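Local coordinates for protein pyocin S5 (Pseudomonas aeruginosa PAO1, PDB 6THK) that probably kills susceptible bacteria by forming a channel that depolarises their cytoplasmic membrane, as channel-forming colicins do, at residues F426-S429 with T430-D434; L349-G352 with A353-K356. The protein carries 1 engineered substitution. All coordinates share one frame; numbering follows the deposited sequence.

In the fold
Both contacts are local and lie in the helical pore-forming domain at the C-terminal end of this elongated chain. Coming from the N terminus, contact 2 is met first: it closes the end of helix 340-353 and turns the chain towards helix 361-378, against helices 451-464 and 468-481. Contact 1 follows in series, neither nested in contact 2 nor crossing it; it ends helix 419-431 and leads into helix 436-446, beside helix 381-392. Their centres are 26 Å apart and their nearest atoms about 10 Å, without touching. Helix 468-481 is common ground, since F426 of contact 1 and L349 of contact 2 both pack on it.

Contact 1 of 2, residues F426-S429 with T430-D434; sequences FKIS and TETGD
I428 O receives two bonds from T432 at the C-terminal end of helix 419-431 in the colicin pore-forming domain. T432 N comes in at 2.8 Å with a fairly straight N-H (162°), and T432 OG1 reaches the same I428 O at 2.9 Å from the opposite face of the carbonyl plane. The second bond depends on OG1 sitting between backbone N and carbonyl carbon (chi1 72°), a rotation that folds the hydroxyl back over the helix end just as T432 leaves helical backbone angles. Two residues earlier T430 also bonds the carbonyl four residues back, though with a different rotation: its OG1, beside its own N, lies 3.0 Å from F426 O, above the carbonyl plane, and also 3.5 Å from F426 CE1, approaching the ring obliquely. K427 O is shared by the amides of E431 and T430, both on one face of its plane; the E431 bond is nearly linear (171°). K427 NZ and E431 OE1 form a long salt bridge at 3.9 Å. The buried S429 hydroxyl bridges the turn between the two helices: OG donates to D434 O at 2.7 Å, in the carbonyl plane and on a lone pair.

Further out, helix 381-392 covers K427, T430 and E431, and its R384 bonds T430 O. The F426 ring meets F391 obliquely and W435 and F438 edge-to-face, and touches V475 and V478 of helix 468-481. D434 OD1 caps K436 N, opening the next helix.

Contact 2 of 2, residues L349-G352 with A353-K356; sequences LAEG and ARGK
K356 NZ donates to G352 O at 2.8 Å, tying the last residue of a type II beta turn back to the last turn of helix 340-353 in the colicin pore-forming domain. The ammonium is tilted somewhat from the carbonyl plane. Most of the lysine chain is extended, and its final bend (chi4 63°) swings NZ onto the oxygen; CD and CE also run alongside G352 O, CD at 3.3 Å, so aliphatic carbons as well as the charge line this carbonyl. The positive charge would probably be favoured by the negative end of the helix dipole.

The turn runs from A353 to K356 and is closed by K356 N on A353 O at 3.0 Å. G355 holds its third position with a positive phi of 69°, which suits glycine. At the helix end the backbone bonds stretch: A353 N to L349 O and R354 N to E351 O are both weak. A water donates to both E351 O and R354 O, bridging the helix end to the turn.

On the outer side, E351 and R354 form a salt bridge, OE1 to NE at 3.4 Å. Glutamate bends at chi2 to bring its carboxylate round to the arginine; the two flat groups are nearly parallel, 15° apart, yet the oxygen approaches the guanidinium obliquely. On the inner face A350 and A353 pack on helix 451-464 and L349 on helix 468-481. Separately, K356 is backbone hydrogen-bonded to A451, the first residue of helix 451-464. Beside the carbonyl that takes the weak A353 amide bond, the methyl A353 CB rests 3.5 Å from L349 O.

Contact 1 of 2, residues F426-S429 with T430-D434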
loop_
_atom_site.group_PDB
_atom_site.type_symbol
_atom_site.label_atom_id
_atom_site.label_comp_id
_atom_site.label_asym_id
_atom_site.label_seq_id
_atom_site.Cartn_x
_atom_site.Cartn_y
_atom_site.Cartn_z
ATOM N N PHE A 426 62.043 -0.700 -19.044
ATOM C CA PHE A 426 62.819 0.092 -18.101
ATOM C C PHE A 426 64.179 -0.560 -17.864
ATOM O O PHE A 426 65.201 0.112 -17.847
ATOM C CB PHE A 426 62.080 0.232 -16.775
ATOM C CG PHE A 426 62.610 1.327 -15.906
ATOM C CD1 PHE A 426 63.879 1.249 -15.378
ATOM C CD2 PHE A 426 61.846 2.437 -15.621
ATOM C CE1 PHE A 426 64.376 2.247 -14.568
ATOM C CE2 PHE A 426 62.339 3.448 -14.824
ATOM C CZ PHE A 426 63.608 3.353 -14.295
ATOM N N LYS A 427 64.171 -1.882 -17.707
ATOM C CA LYS A 427 65.380 -2.666 -17.482
ATOM C C LYS A 427 66.335 -2.599 -18.667
ATOM O O LYS A 427 67.525 -2.407 -18.491
ATOM C CB LYS A 427 65.017 -4.114 -17.175
ATOM C CG LYS A 427 66.038 -5.128 -17.648
ATOM C CD LYS A 427 65.627 -6.548 -17.284
ATOM C CE LYS A 427 65.354 -7.391 -18.520
ATOM N NZ LYS A 427 66.069 -6.893 -19.724
ATOM N N ILE A 428 65.803 -2.691 -19.883
ATOM C CA ILE A 428 66.615 -2.610 -21.096
ATOM C C ILE A 428 67.254 -1.234 -21.183
ATOM O O ILE A 428 68.418 -1.095 -21.510
ATOM C CB ILE A 428 65.777 -2.845 -22.361
ATOM C CG1 ILE A 428 65.248 -4.271 -22.410
ATOM C CG2 ILE A 428 66.596 -2.564 -23.606
ATOM C CD1 ILE A 428 64.137 -4.453 -23.412
ATOM N N SER A 429 66.463 -0.222 -20.848
ATOM C CA SER A 429 66.859 1.171 -20.806
ATOM C C SER A 429 67.883 1.495 -19.722
ATOM O O SER A 429 68.482 2.539 -19.769
ATOM C CB SER A 429 65.637 2.063 -20.641
ATOM O OG SER A 429 65.067 2.362 -21.894
ATOM N N THR A 430 67.963 0.682 -18.676
ATOM C CA THR A 430 68.939 0.878 -17.621
ATOM C C THR A 430 70.276 0.265 -18.047
ATOM O O THR A 430 71.327 0.874 -17.911
ATOM C CB THR A 430 68.472 0.217 -16.320
ATOM O OG1 THR A 430 67.320 0.901 -15.829
ATOM C CG2 THR A 430 69.555 0.281 -15.276
ATOM N N GLU A 431 70.202 -0.951 -18.569
ATOM C CA GLU A 431 71.335 -1.727 -19.059
ATOM C C GLU A 431 71.993 -1.073 -20.255
ATOM O O GLU A 431 73.217 -1.006 -20.319
ATOM C CB GLU A 431 70.910 -3.171 -19.343
ATOM C CG GLU A 431 70.484 -3.895 -18.076
ATOM C CD GLU A 431 70.575 -5.406 -18.108
ATOM O OE1 GLU A 431 69.754 -6.036 -18.814
ATOM O OE2 GLU A 431 71.430 -5.961 -17.379
ATOM N N THR A 432 71.195 -0.574 -21.193
ATOM C CA THR A 432 71.729 0.149 -22.345
ATOM C C THR A 432 71.726 1.626 -21.934
ATOM O O THR A 432 71.225 1.982 -20.858
ATOM C CB THR A 432 70.918 -0.171 -23.632
ATOM O OG1 THR A 432 69.628 0.440 -23.585
ATOM C CG2 THR A 432 70.765 -1.668 -23.873
ATOM N N GLY A 433 72.295 2.492 -22.741
ATOM C CA GLY A 433 72.219 3.896 -22.363
ATOM C C GLY A 433 70.971 4.561 -22.898
ATOM O O GLY A 433 70.765 5.746 -22.657
ATOM N N ASP A 434 70.146 3.811 -23.658
ATOM C CA ASP A 434 69.013 4.346 -24.400
ATOM C C ASP A 434 67.662 4.347 -23.666
ATOM O O ASP A 434 67.051 3.295 -23.417
ATOM C CB ASP A 434 68.888 3.643 -25.772
ATOM C CG ASP A 434 68.156 4.447 -26.842
ATOM O OD1 ASP A 434 67.724 5.592 -26.546
ATOM O OD2 ASP A 434 67.996 3.929 -27.968
#

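Contact 2 of 2, residues L349-G352 with A353-K356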
loop_
_atom_site.group_PDB
_atom_site.type_symbol
_atom_site.label_atom_id
_atom_site.label_comp_id
_atom_site.label_asym_id
_atom_site.label_seq_id
_atom_site.Cartn_x
_atom_site.Cartn_y
_atom_site.Cartn_z
ATOM N N LEU A 349 57.649 15.121 -6.282
ATOM C CA LEU A 349 57.260 14.484 -7.539
ATOM C C LEU A 349 55.738 14.396 -7.625
ATOM O O LEU A 349 55.168 14.846 -8.612
ATOM C CB LEU A 349 57.932 13.097 -7.732
ATOM C CG LEU A 349 57.684 12.405 -9.083
ATOM C CD1 LEU A 349 58.369 13.154 -10.225
ATOM C CD2 LEU A 349 58.198 10.979 -9.067
ATOM N N ALA A 350 55.083 13.875 -6.561
ATOM C CA ALA A 350 53.630 13.735 -6.447
ATOM C C ALA A 350 52.864 15.063 -6.484
ATOM O O ALA A 350 51.787 15.137 -7.104
ATOM C CB ALA A 350 53.278 12.966 -5.188
ATOM N N GLU A 351 53.404 16.108 -5.807
ATOM C CA GLU A 351 52.784 17.439 -5.755
ATOM C C GLU A 351 52.933 18.209 -7.071
ATOM O O GLU A 351 52.000 18.898 -7.491
ATOM C CB GLU A 351 53.360 18.258 -4.598
ATOM C CG GLU A 351 52.678 19.601 -4.384
ATOM C CD GLU A 351 51.168 19.599 -4.181
ATOM O OE1 GLU A 351 50.616 18.587 -3.681
ATOM O OE2 GLU A 351 50.547 20.652 -4.459
ATOM N N GLY A 352 54.102 18.103 -7.686
ATOM C CA GLY A 352 54.395 18.763 -8.950
ATOM C C GLY A 352 53.669 18.176 -10.144
ATOM O O GLY A 352 53.661 18.794 -11.208
ATOM N N ALA A 353 53.075 16.966 -9.986
ATOM C CA ALA A 353 52.315 16.257 -11.038
ATOM C C ALA A 353 50.833 16.630 -10.976
ATOM O O ALA A 353 50.106 16.504 -11.966
ATOM C CB ALA A 353 52.476 14.754 -10.874
ATOM N N ARG A 354 50.384 17.074 -9.798
ATOM C CA ARG A 354 49.011 17.500 -9.513
ATOM C C ARG A 354 48.552 18.507 -10.596
ATOM O O ARG A 354 49.292 19.447 -10.929
ATOM C CB ARG A 354 48.974 18.109 -8.095
ATOM C CG ARG A 354 47.656 17.965 -7.368
ATOM C CD ARG A 354 47.763 18.122 -5.848
ATOM N NE ARG A 354 48.107 16.856 -5.191
ATOM C CZ ARG A 354 47.232 15.912 -4.846
ATOM N NH1 ARG A 354 45.936 16.080 -5.076
ATOM N NH2 ARG A 354 47.650 14.789 -4.273
ATOM N N GLY A 355 47.413 18.207 -11.222
ATOM C CA GLY A 355 46.815 19.020 -12.276
ATOM C C GLY A 355 47.526 19.073 -13.610
ATOM O O GLY A 355 47.127 19.835 -14.487
ATOM N N LYS A 356 48.567 18.267 -13.780
ATOM C CA LYS A 356 49.339 18.200 -15.017
ATOM C C LYS A 356 49.027 16.893 -15.766
ATOM O O LYS A 356 48.493 15.949 -15.172
ATOM C CB LYS A 356 50.847 18.287 -14.720
ATOM C CG LYS A 356 51.374 19.663 -14.279
ATOM C CD LYS A 356 52.919 19.642 -14.288
ATOM C CE LYS A 356 53.570 20.945 -13.874
ATOM N NZ LYS A 356 53.247 21.314 -12.465
HETATM O O HOH W 1 51.355 20.961 -9.638
#